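Local coordinates for protein tyrocidine synthase 2 (Brevibacillus parabrevis, PDB 6TA8) that is a condensation-domain protein of the nonribosomal peptide synthetase family, folded as two alpha/beta lobes each built on a mixed beta sheet, at residues Leu86-Lys91 with Gln99-Leu104; Pro143-Ala148 with Val160-Leu165; Gly33-Thr38 with Asp203-Leu208; Leu165-Val170 with Arg318-Phe323. All coordinates share one frame; numbering follows the deposited sequence.

How the contacts relate
Contacts 1 and 3 share one small antiparallel sheet: strand 99-101 of contact 1 pairs with strand 33-35 of contact 3, where Asn101 N lies 2.8 Å from Gly33 O, a probable hydrogen bond. Contact 2 is the hairpin whose second strand leads, by way of a turn at His164 and the shared Leu165, into contact 4, their centres about 12 Å apart. Contacts 2 and 4 between them carry the HHxxxDG signature of condensation domains, from His163 to Gly169. Contact 1 packs against both, its centre about 13 Å from that of contact 2, and a weak hydrogen bond joins Tyr90 OH to Leu165 O. Contacts 3 and 4 meet where the rings of Trp204 and Phe323 touch.

Contact 1: Leu86-Lys91 with Gln99-Leu104; sequences LRMVYK and QINRGL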
# COMPACT_ATOMS: atom_id res chain seq x y z
N LEU A 86 -2.31 -15.68 5.04
CA LEU A 86 -1.01 -15.58 5.69
C LEU A 86 -0.25 -16.90 5.70
O LEU A 86 0.92 -16.91 6.10
CB LEU A 86 -1.17 -15.05 7.12
CG LEU A 86 -1.81 -13.67 7.25
CD1 LEU A 86 -1.95 -13.27 8.71
CD2 LEU A 86 -1.00 -12.62 6.49
N ARG A 87 -0.87 -18.00 5.28
CA ARG A 87 -0.21 -19.29 5.18
C ARG A 87 0.23 -19.60 3.75
O ARG A 87 0.36 -20.77 3.38
CB ARG A 87 -1.13 -20.40 5.69
CG ARG A 87 -1.63 -20.20 7.11
CD ARG A 87 -2.31 -21.45 7.63
NE ARG A 87 -3.32 -21.94 6.69
CZ ARG A 87 -4.60 -21.57 6.72
NH1 ARG A 87 -5.03 -20.72 7.64
NH2 ARG A 87 -5.45 -22.06 5.82
N MET A 88 0.48 -18.57 2.95
CA MET A 88 0.77 -18.75 1.54
C MET A 88 2.26 -18.99 1.31
O MET A 88 3.12 -18.48 2.03
CB MET A 88 0.33 -17.52 0.74
CG MET A 88 0.09 -17.77 -0.73
SD MET A 88 -1.59 -18.34 -1.07
CE MET A 88 -2.54 -17.10 -0.19
N VAL A 89 2.55 -19.80 0.28
CA VAL A 89 3.91 -20.03 -0.20
C VAL A 89 3.89 -19.96 -1.72
O VAL A 89 2.85 -20.16 -2.36
CB VAL A 89 4.49 -21.38 0.27
CG1 VAL A 89 4.77 -21.35 1.77
CG2 VAL A 89 3.55 -22.52 -0.08
N TYR A 90 5.05 -19.67 -2.30
CA TYR A 90 5.18 -19.45 -3.73
C TYR A 90 6.28 -20.35 -4.28
O TYR A 90 7.42 -20.27 -3.84
CB TYR A 90 5.49 -17.98 -4.04
CG TYR A 90 4.37 -17.03 -3.66
CD1 TYR A 90 4.19 -16.63 -2.34
CD2 TYR A 90 3.50 -16.54 -4.62
CE1 TYR A 90 3.16 -15.77 -2.00
CE2 TYR A 90 2.48 -15.68 -4.28
CZ TYR A 90 2.31 -15.30 -2.97
OH TYR A 90 1.29 -14.44 -2.63
N LYS A 91 5.93 -21.19 -5.25
CA LYS A 91 6.88 -22.13 -5.84
C LYS A 91 7.15 -21.77 -7.29
O LYS A 91 6.26 -21.31 -8.02
CB LYS A 91 6.36 -23.56 -5.74
CG LYS A 91 6.34 -24.10 -4.32
CD LYS A 91 5.63 -25.43 -4.22
CE LYS A 91 6.28 -26.31 -3.16
NZ LYS A 91 6.77 -25.51 -2.00
N GLN A 99 1.33 -20.22 -6.47
CA GLN A 99 1.05 -19.91 -5.08
C GLN A 99 0.03 -20.89 -4.53
O GLN A 99 -1.01 -21.13 -5.15
CB GLN A 99 0.57 -18.47 -4.91
CG GLN A 99 -0.70 -18.10 -5.66
CD GLN A 99 -1.41 -16.89 -5.08
OE1 GLN A 99 -0.97 -16.32 -4.08
NE2 GLN A 99 -2.50 -16.49 -5.71
N ILE A 100 0.33 -21.48 -3.37
CA ILE A 100 -0.53 -22.46 -2.72
C ILE A 100 -0.86 -21.95 -1.33
O ILE A 100 0.04 -21.59 -0.56
CB ILE A 100 0.12 -23.85 -2.65
CG1 ILE A 100 0.83 -24.19 -3.96
CG2 ILE A 100 -0.92 -24.90 -2.31
CD1 ILE A 100 1.65 -25.46 -3.88
N ASN A 101 -2.15 -21.93 -1.00
CA ASN A 101 -2.58 -21.64 0.36
C ASN A 101 -2.46 -22.92 1.18
O ASN A 101 -3.26 -23.85 1.02
CB ASN A 101 -4.01 -21.11 0.37
CG ASN A 101 -4.29 -20.20 1.55
OD1 ASN A 101 -5.02 -19.22 1.42
ND2 ASN A 101 -3.70 -20.51 2.69
N ARG A 102 -1.45 -22.98 2.04
CA ARG A 102 -1.24 -24.18 2.84
C ARG A 102 -2.26 -24.26 3.97
O ARG A 102 -2.90 -23.27 4.34
CB ARG A 102 0.18 -24.19 3.42
CG ARG A 102 1.27 -24.36 2.37
CD ARG A 102 2.23 -25.48 2.74
NE ARG A 102 3.42 -25.49 1.90
CZ ARG A 102 3.52 -26.13 0.74
NH1 ARG A 102 2.48 -26.83 0.28
NH2 ARG A 102 4.64 -26.09 0.04
N GLY A 103 -2.42 -25.46 4.51
CA GLY A 103 -3.31 -25.71 5.62
C GLY A 103 -2.66 -25.41 6.96
O GLY A 103 -1.74 -24.60 7.06
N LEU A 104 -3.15 -26.09 8.00
CA LEU A 104 -2.63 -25.95 9.35
C LEU A 104 -1.60 -27.03 9.67
O LEU A 104 -1.54 -27.53 10.80
CB LEU A 104 -3.76 -25.98 10.37
CG LEU A 104 -4.99 -25.10 10.09
CD1 LEU A 104 -5.96 -25.17 11.26
CD2 LEU A 104 -4.58 -23.66 9.81
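Met88, Val89 and Tyr90 pair with Asn101, Ile100 and Gln99 in antiparallel register. Val89 and Ile100 form the hydrogen-bonded pair, with Val89 N to Ile100 O at 3.2 Å and Ile100 N to Val89 O at 3.0 Å; the pairs before and after it are non-hydrogen-bonded. Beyond the strand Arg102 N reaches Arg87 O, at 3.2 Å.

The side chain of Arg87 bonds back to the same residue, Arg102. Its chain bends at chi3 (-51°), which brings NE to Arg102 O at 2.7 Å, the oxygen lying in the guanidinium plane, while NH2 adds a weak bond to the same oxygen. Leu104 CD2 sits over one face of this group. NH2 also forms a salt bridge with Asp84, and NH1 bonds Val80 O. Asp84 O also receives Asn101 ND2.

The whole is a beta hairpin, strands 88-91 and 98-101, extended by strand 33-35 into a three-stranded sheet.

On the face of Met88 and Tyr90 the packing is mixed. Met88 SD lies 3.6 Å from Asn101 N, and its CE approaches Asn101 OD1. Gln99 runs alongside the Tyr90 ring, its amide turned 27° from the ring plane and its CB 3.4 Å from Tyr90 CE2. On the other face Val89 CG2 lies over the Arg102 guanidinium. Lys91 NZ is modelled 3.0 Å from Arg102 NH2, an approach of two donors of like charge and therefore doubtful in detail.

Contact 2: Pro143-Ala148 with Val160-Leu165; sequences PLVHVA and VAIHHL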
# COMPACT_ATOMS: atom_id res chain seq x y z
N PRO A 143 7.51 -19.47 6.72
CA PRO A 143 6.29 -18.66 6.69
C PRO A 143 6.55 -17.21 6.29
O PRO A 143 7.67 -16.73 6.42
CB PRO A 143 5.78 -18.75 8.13
CG PRO A 143 7.02 -18.87 8.94
CD PRO A 143 8.00 -19.66 8.10
N LEU A 144 5.51 -16.52 5.82
CA LEU A 144 5.64 -15.14 5.39
C LEU A 144 5.46 -14.14 6.52
O LEU A 144 5.60 -12.93 6.29
CB LEU A 144 4.62 -14.84 4.28
CG LEU A 144 4.75 -15.68 3.01
CD1 LEU A 144 3.76 -15.21 1.95
CD2 LEU A 144 6.17 -15.64 2.47
N VAL A 145 5.16 -14.60 7.73
CA VAL A 145 4.93 -13.72 8.88
C VAL A 145 6.09 -13.90 9.86
O VAL A 145 6.36 -15.01 10.32
CB VAL A 145 3.59 -14.03 9.56
CG1 VAL A 145 3.35 -13.06 10.71
CG2 VAL A 145 2.46 -13.96 8.55
N HIS A 146 6.77 -12.80 10.17
CA HIS A 146 7.86 -12.78 11.14
C HIS A 146 7.47 -11.86 12.29
O HIS A 146 7.16 -10.68 12.07
CB HIS A 146 9.17 -12.31 10.50
CG HIS A 146 9.86 -13.36 9.70
ND1 HIS A 146 9.18 -14.31 8.96
CD2 HIS A 146 11.18 -13.61 9.50
CE1 HIS A 146 10.05 -15.10 8.36
NE2 HIS A 146 11.27 -14.70 8.67
N VAL A 147 7.48 -12.40 13.51
CA VAL A 147 7.14 -11.64 14.71
C VAL A 147 8.37 -11.58 15.60
O VAL A 147 8.98 -12.62 15.90
CB VAL A 147 5.95 -12.27 15.46
CG1 VAL A 147 5.51 -11.38 16.61
CG2 VAL A 147 4.79 -12.52 14.50
N ALA A 148 8.74 -10.37 16.02
CA ALA A 148 9.93 -10.16 16.84
C ALA A 148 9.56 -9.33 18.06
O ALA A 148 8.93 -8.28 17.93
CB ALA A 148 11.04 -9.47 16.04
N VAL A 160 6.33 -6.76 13.56
CA VAL A 160 5.51 -7.68 12.77
C VAL A 160 5.79 -7.38 11.31
O VAL A 160 5.27 -6.40 10.76
CB VAL A 160 4.02 -7.57 13.09
CG1 VAL A 160 3.22 -8.54 12.24
CG2 VAL A 160 3.76 -7.81 14.57
N ALA A 161 6.61 -8.20 10.67
CA ALA A 161 6.99 -8.03 9.27
C ALA A 161 6.35 -9.13 8.43
O ALA A 161 6.50 -10.32 8.75
CB ALA A 161 8.51 -8.04 9.10
N ILE A 162 5.65 -8.74 7.38
CA ILE A 162 4.96 -9.67 6.49
C ILE A 162 5.29 -9.30 5.05
O ILE A 162 5.29 -8.12 4.69
CB ILE A 162 3.43 -9.65 6.71
CG1 ILE A 162 3.10 -9.82 8.20
CG2 ILE A 162 2.76 -10.75 5.90
CD1 ILE A 162 1.62 -9.76 8.49
N HIS A 163 5.57 -10.32 4.24
CA HIS A 163 5.83 -10.09 2.82
C HIS A 163 4.62 -9.43 2.16
O HIS A 163 3.47 -9.79 2.44
CB HIS A 163 6.16 -11.41 2.12
CG HIS A 163 6.87 -11.24 0.82
ND1 HIS A 163 6.21 -11.03 -0.37
CD2 HIS A 163 8.19 -11.24 0.52
CE1 HIS A 163 7.09 -10.91 -1.35
NE2 HIS A 163 8.30 -11.04 -0.84
N HIS A 164 4.89 -8.47 1.28
CA HIS A 164 3.83 -7.67 0.67
C HIS A 164 2.89 -8.47 -0.22
O HIS A 164 1.86 -7.94 -0.64
CB HIS A 164 4.45 -6.53 -0.14
CG HIS A 164 3.56 -5.34 -0.30
ND1 HIS A 164 2.21 -5.39 -0.05
CD2 HIS A 164 3.83 -4.07 -0.69
CE1 HIS A 164 1.68 -4.19 -0.28
NE2 HIS A 164 2.64 -3.38 -0.66
N LEU A 165 3.21 -9.74 -0.51
CA LEU A 165 2.40 -10.53 -1.42
C LEU A 165 1.07 -10.98 -0.81
O LEU A 165 0.24 -11.52 -1.54
CB LEU A 165 3.18 -11.75 -1.89
CG LEU A 165 4.01 -11.59 -3.16
CD1 LEU A 165 4.85 -12.84 -3.41
CD2 LEU A 165 3.11 -11.29 -4.35
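Leu144 meets the far strand first, where that strand is ending. Its carbonyl oxygen takes a weak hydrogen bond from His163 N at 3.3 Å, and the CA-H of Ile162 points at the same oxygen, so two donors of different strength share it. The Leu144 side chain lies against His163, CD2 to CB 4.2 Å. His163 itself is turned away to other partners: its NE2 donates to Arg52 O, and its ND1 accepts Leu165 N at 3.3 Å, which ties the ring to the turn that follows.

Val145 forms a non-hydrogen-bonded pair with Ile162. With CG1 anti to the backbone N (chi1 -177°), its two methyls lie alongside the Ile162 branches, pointing the same way; CG1 is 4.1 Å from Ile162 CG1.

At His146 the backbone is doubly bonded to Ala161: His146 N to Ala161 O and Ala161 N to His146 O are both 2.9 Å and nearly straight at the hydrogen. The imidazole leads off to the other face, where NE2 bonds Ser136 O and the ring packs toward helix 122-134.

Val147 repeats the valine pattern opposite Val160, CG1 to CG2 4.5 Å. Strands 110-115 and 56-63 flank the pair, making it the middle of a mixed sheet. The arrangement is a beta hairpin whose second strand ends in His163, the first histidine of the HHxxxDG signature of condensation domains, with His164 just past it.

Contact 3: Gly33-Thr38 with Asp203-Leu208; sequences GEIALT and DWAAQL
Ala205 fits its single methyl group into a corner made by Ile35, Ala36 and Thr38, so the helix meets the chain mainly through one small side chain, with Leu208 adding a second touch. The apolar contacts come first. Ile35 CG2 is 3.7 Å from Ala205 CB, and Thr38 CG2 closes from the other end of the segment at 4.1 Å from the same Ala205 CB. One turn further along the helix, Leu208 CD2 approaches Thr38 CG2 at 4.2 Å, the two side chains crossing at about a right angle. The methyl of Thr38 gets there because CG2 is anti to the carbonyl carbon, which leaves OG1 between N and C (chi1 61°) and turned toward the start of helix 39-46, where it caps a backbone N.

Contacts with polar atoms are few. Ala36 O lies 3.6 Å from Ala205 CB, a van der Waals approach and no hydrogen bond; that oxygen has Gln99 NE2 as a weak donor. No hydrogen bond joins the two segments, and the join is a small one.

Polar bonds of Thr38 lie within its own chain turn: it stands at the N-cap of helix 39-46, and Gln41 OE1 accepts Thr38 N in return, an exchange resembling a capping box. Taken together, helix 201-212 packs across the segment that leads from edge strand 33-35 into helix 39-46, plain helix-on-loop packing within the condensation-domain fold.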
# COMPACT_ATOMS: atom_id res chain seq x y z
N GLY A 33 -5.09 -25.25 -1.02
CA GLY A 33 -4.98 -25.50 -2.44
C GLY A 33 -4.35 -24.33 -3.19
O GLY A 33 -4.00 -23.30 -2.61
N GLU A 34 -4.23 -24.52 -4.50
CA GLU A 34 -3.62 -23.52 -5.36
C GLU A 34 -4.57 -22.34 -5.57
O GLU A 34 -5.79 -22.52 -5.68
CB GLU A 34 -3.24 -24.13 -6.71
CG GLU A 34 -3.07 -23.13 -7.84
CD GLU A 34 -2.07 -23.57 -8.88
OE1 GLU A 34 -1.70 -24.76 -8.89
OE2 GLU A 34 -1.65 -22.72 -9.69
N ILE A 35 -4.01 -21.14 -5.62
CA ILE A 35 -4.74 -19.92 -5.95
C ILE A 35 -4.11 -19.30 -7.18
O ILE A 35 -2.91 -19.43 -7.43
CB ILE A 35 -4.75 -18.93 -4.77
CG1 ILE A 35 -5.05 -19.65 -3.46
CG2 ILE A 35 -5.75 -17.81 -5.00
CD1 ILE A 35 -5.10 -18.74 -2.25
N ALA A 36 -4.94 -18.62 -7.98
CA ALA A 36 -4.45 -17.92 -9.15
C ALA A 36 -3.83 -16.58 -8.75
O ALA A 36 -4.21 -15.97 -7.76
CB ALA A 36 -5.57 -17.69 -10.16
N LEU A 37 -2.86 -16.14 -9.55
CA LEU A 37 -2.15 -14.90 -9.27
C LEU A 37 -3.02 -13.71 -9.66
O LEU A 37 -3.48 -13.61 -10.80
CB LEU A 37 -0.82 -14.86 -10.02
CG LEU A 37 0.29 -15.79 -9.54
CD1 LEU A 37 1.47 -15.76 -10.50
CD2 LEU A 37 0.73 -15.43 -8.13
N THR A 38 -3.25 -12.81 -8.70
CA THR A 38 -3.99 -11.59 -8.98
C THR A 38 -3.13 -10.63 -9.81
O THR A 38 -1.91 -10.81 -9.89
CB THR A 38 -4.43 -10.93 -7.67
OG1 THR A 38 -3.27 -10.60 -6.89
CG2 THR A 38 -5.32 -11.87 -6.88
N ASP A 203 -11.23 -17.49 -3.01
CA ASP A 203 -12.50 -17.22 -3.67
C ASP A 203 -12.47 -15.91 -4.44
O ASP A 203 -13.09 -15.80 -5.50
CB ASP A 203 -13.64 -17.21 -2.65
CG ASP A 203 -13.92 -18.58 -2.07
OD1 ASP A 203 -13.66 -19.59 -2.76
OD2 ASP A 203 -14.41 -18.65 -0.92
N TRP A 204 -11.75 -14.91 -3.92
CA TRP A 204 -11.66 -13.63 -4.62
C TRP A 204 -10.92 -13.77 -5.94
O TRP A 204 -11.37 -13.28 -6.98
CB TRP A 204 -10.97 -12.60 -3.72
CG TRP A 204 -10.62 -11.32 -4.42
CD1 TRP A 204 -9.44 -11.03 -5.06
CD2 TRP A 204 -11.44 -10.16 -4.55
NE1 TRP A 204 -9.48 -9.76 -5.58
CE2 TRP A 204 -10.70 -9.20 -5.28
CE3 TRP A 204 -12.73 -9.83 -4.13
CZ2 TRP A 204 -11.21 -7.95 -5.60
CZ3 TRP A 204 -13.23 -8.58 -4.44
CH2 TRP A 204 -12.47 -7.65 -5.17
N ALA A 205 -9.76 -14.45 -5.92
CA ALA A 205 -9.00 -14.64 -7.15
C ALA A 205 -9.74 -15.53 -8.14
O ALA A 205 -9.59 -15.36 -9.35
CB ALA A 205 -7.62 -15.22 -6.83
N ALA A 206 -10.52 -16.49 -7.64
CA ALA A 206 -11.33 -17.31 -8.53
C ALA A 206 -12.44 -16.50 -9.17
O ALA A 206 -12.72 -16.64 -10.37
CB ALA A 206 -11.91 -18.50 -7.77
N GLN A 207 -13.10 -15.63 -8.39
CA GLN A 207 -14.13 -14.76 -8.96
C GLN A 207 -13.51 -13.66 -9.81
O GLN A 207 -14.17 -13.15 -10.72
CB GLN A 207 -14.98 -14.17 -7.83
CG GLN A 207 -16.06 -13.19 -8.28
CD GLN A 207 -16.93 -13.74 -9.39
OE1 GLN A 207 -17.35 -14.90 -9.36
NE2 GLN A 207 -17.20 -12.91 -10.39
N LEU A 208 -12.25 -13.30 -9.54
CA LEU A 208 -11.60 -12.25 -10.32
C LEU A 208 -11.39 -12.66 -11.77
O LEU A 208 -11.43 -11.81 -12.66
CB LEU A 208 -10.27 -11.88 -9.67
CG LEU A 208 -9.69 -10.50 -9.99
CD1 LEU A 208 -10.66 -9.40 -9.62
CD2 LEU A 208 -8.37 -10.31 -9.27

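Contact 4: Leu165-Val170 with Arg318-Phe323; sequences LVVDGV and RTIGWF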
# COMPACT_ATOMS: atom_id res chain seq x y z
N LEU A 165 3.21 -9.74 -0.51
CA LEU A 165 2.40 -10.53 -1.42
C LEU A 165 1.07 -10.98 -0.81
O LEU A 165 0.24 -11.52 -1.54
CB LEU A 165 3.18 -11.75 -1.89
CG LEU A 165 4.01 -11.59 -3.16
CD1 LEU A 165 4.85 -12.84 -3.41
CD2 LEU A 165 3.11 -11.29 -4.35
N VAL A 166 0.85 -10.76 0.49
CA VAL A 166 -0.33 -11.29 1.15
C VAL A 166 -0.97 -10.25 2.07
O VAL A 166 -1.88 -10.58 2.84
CB VAL A 166 0.01 -12.57 1.95
CG1 VAL A 166 0.29 -13.73 1.01
CG2 VAL A 166 1.19 -12.32 2.87
N VAL A 167 -0.51 -9.00 2.00
CA VAL A 167 -1.01 -7.94 2.86
C VAL A 167 -1.02 -6.63 2.09
O VAL A 167 -0.26 -6.43 1.14
CB VAL A 167 -0.17 -7.77 4.15
CG1 VAL A 167 -0.51 -8.85 5.16
CG2 VAL A 167 1.31 -7.77 3.82
N ASP A 168 -1.89 -5.72 2.51
CA ASP A 168 -1.91 -4.35 2.01
C ASP A 168 -2.36 -3.44 3.15
O ASP A 168 -2.45 -3.86 4.31
CB ASP A 168 -2.79 -4.23 0.76
CG ASP A 168 -4.23 -4.66 0.99
OD1 ASP A 168 -4.57 -5.07 2.12
OD2 ASP A 168 -5.02 -4.59 0.03
N GLY A 169 -2.65 -2.18 2.82
CA GLY A 169 -2.97 -1.20 3.85
C GLY A 169 -4.20 -1.57 4.65
O GLY A 169 -4.20 -1.52 5.88
N VAL A 170 -5.28 -1.96 3.96
CA VAL A 170 -6.51 -2.33 4.66
C VAL A 170 -6.31 -3.59 5.48
O VAL A 170 -6.86 -3.73 6.58
CB VAL A 170 -7.67 -2.48 3.66
CG1 VAL A 170 -8.93 -2.96 4.36
CG2 VAL A 170 -7.92 -1.16 2.94
N ARG A 318 -13.37 -8.34 5.90
CA ARG A 318 -12.43 -8.89 6.88
C ARG A 318 -11.37 -9.77 6.23
O ARG A 318 -10.72 -10.56 6.93
CB ARG A 318 -13.19 -9.68 7.95
CG ARG A 318 -14.33 -8.91 8.60
CD ARG A 318 -13.80 -7.78 9.46
NE ARG A 318 -13.05 -8.27 10.61
CZ ARG A 318 -12.45 -7.49 11.51
NH1 ARG A 318 -12.52 -6.17 11.39
NH2 ARG A 318 -11.79 -8.03 12.52
N THR A 319 -11.19 -9.67 4.92
CA THR A 319 -10.25 -10.51 4.19
C THR A 319 -8.89 -9.84 4.12
O THR A 319 -8.79 -8.66 3.77
CB THR A 319 -10.77 -10.81 2.78
OG1 THR A 319 -11.99 -11.57 2.87
CG2 THR A 319 -9.74 -11.61 1.99
N ILE A 320 -7.84 -10.59 4.45
CA ILE A 320 -6.47 -10.10 4.41
C ILE A 320 -5.82 -10.58 3.12
O ILE A 320 -5.93 -11.76 2.76
CB ILE A 320 -5.68 -10.56 5.64
CG1 ILE A 320 -6.15 -9.79 6.88
CG2 ILE A 320 -4.18 -10.40 5.43
CD1 ILE A 320 -5.36 -10.10 8.12
N GLY A 321 -5.16 -9.67 2.41
CA GLY A 321 -4.53 -10.02 1.16
C GLY A 321 -3.97 -8.77 0.51
O GLY A 321 -4.06 -7.67 1.05
N TRP A 322 -3.37 -8.97 -0.66
CA TRP A 322 -2.82 -7.88 -1.46
C TRP A 322 -3.85 -7.55 -2.55
O TRP A 322 -3.83 -8.13 -3.64
CB TRP A 322 -1.46 -8.24 -2.05
CG TRP A 322 -0.69 -7.04 -2.52
CD1 TRP A 322 -0.99 -5.73 -2.31
CD2 TRP A 322 0.52 -7.05 -3.29
NE1 TRP A 322 -0.05 -4.92 -2.90
CE2 TRP A 322 0.89 -5.71 -3.50
CE3 TRP A 322 1.33 -8.06 -3.82
CZ2 TRP A 322 2.04 -5.35 -4.22
CZ3 TRP A 322 2.47 -7.71 -4.53
CH2 TRP A 322 2.81 -6.36 -4.72
N PHE A 323 -4.74 -6.62 -2.24
CA PHE A 323 -5.82 -6.23 -3.14
C PHE A 323 -5.52 -4.96 -3.92
O PHE A 323 -6.41 -4.44 -4.60
CB PHE A 323 -7.12 -6.04 -2.34
CG PHE A 323 -7.73 -7.32 -1.85
CD1 PHE A 323 -7.15 -8.03 -0.80
CD2 PHE A 323 -8.89 -7.81 -2.42
CE1 PHE A 323 -7.71 -9.20 -0.35
CE2 PHE A 323 -9.46 -8.99 -1.96
CZ PHE A 323 -8.87 -9.68 -0.93
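The turn from Leu165 to Asp168 runs across the extended stretch Ile320-Phe323 at 94°, closest where the CA atoms of Val166 and Gly321 come within 4.4 Å. At that crossing Val166 O receives the CA-H of Gly321, CA to O 3.2 Å, and Ile320 CG2 lies close to the same oxygen.

Apolar side chains fill the two flanks. Leu165 CD2 lies at the edge of the Trp322 indole, in its plane, 3.6 Å from CZ3. The indole reaches along the turn because CG is anti to the backbone N (chi1 -163°); its CD1 end lies against Val167 O and the CB of Asp168, and His164 stacks on the ring. Beyond the crossing Val167 CG1 and Ile320 CG2 lie side by side, 4.0 Å apart.

Asp168 supplies the polar link. With CG between the backbone N and the carbonyl carbon (chi1 58°), the carboxylate turns toward the other segment, where Phe323 N donates to OD2 at 3.1 Å. The donor comes from well above the carboxylate plane. OD2 also has a salt bridge with Arg307. OD1 and Gly321 O, two acceptors only 2.9 Å apart, share the Ser171 hydroxyl as a partner, which probably eases their closeness.

Both carboxylate oxygens of this HHxxxDG aspartate are therefore engaged. Asp168 also stands at the N-cap of helix 169-187, so this chemistry is consistent with a structural part for it, fixing the loop that follows His164 to segment 318-323.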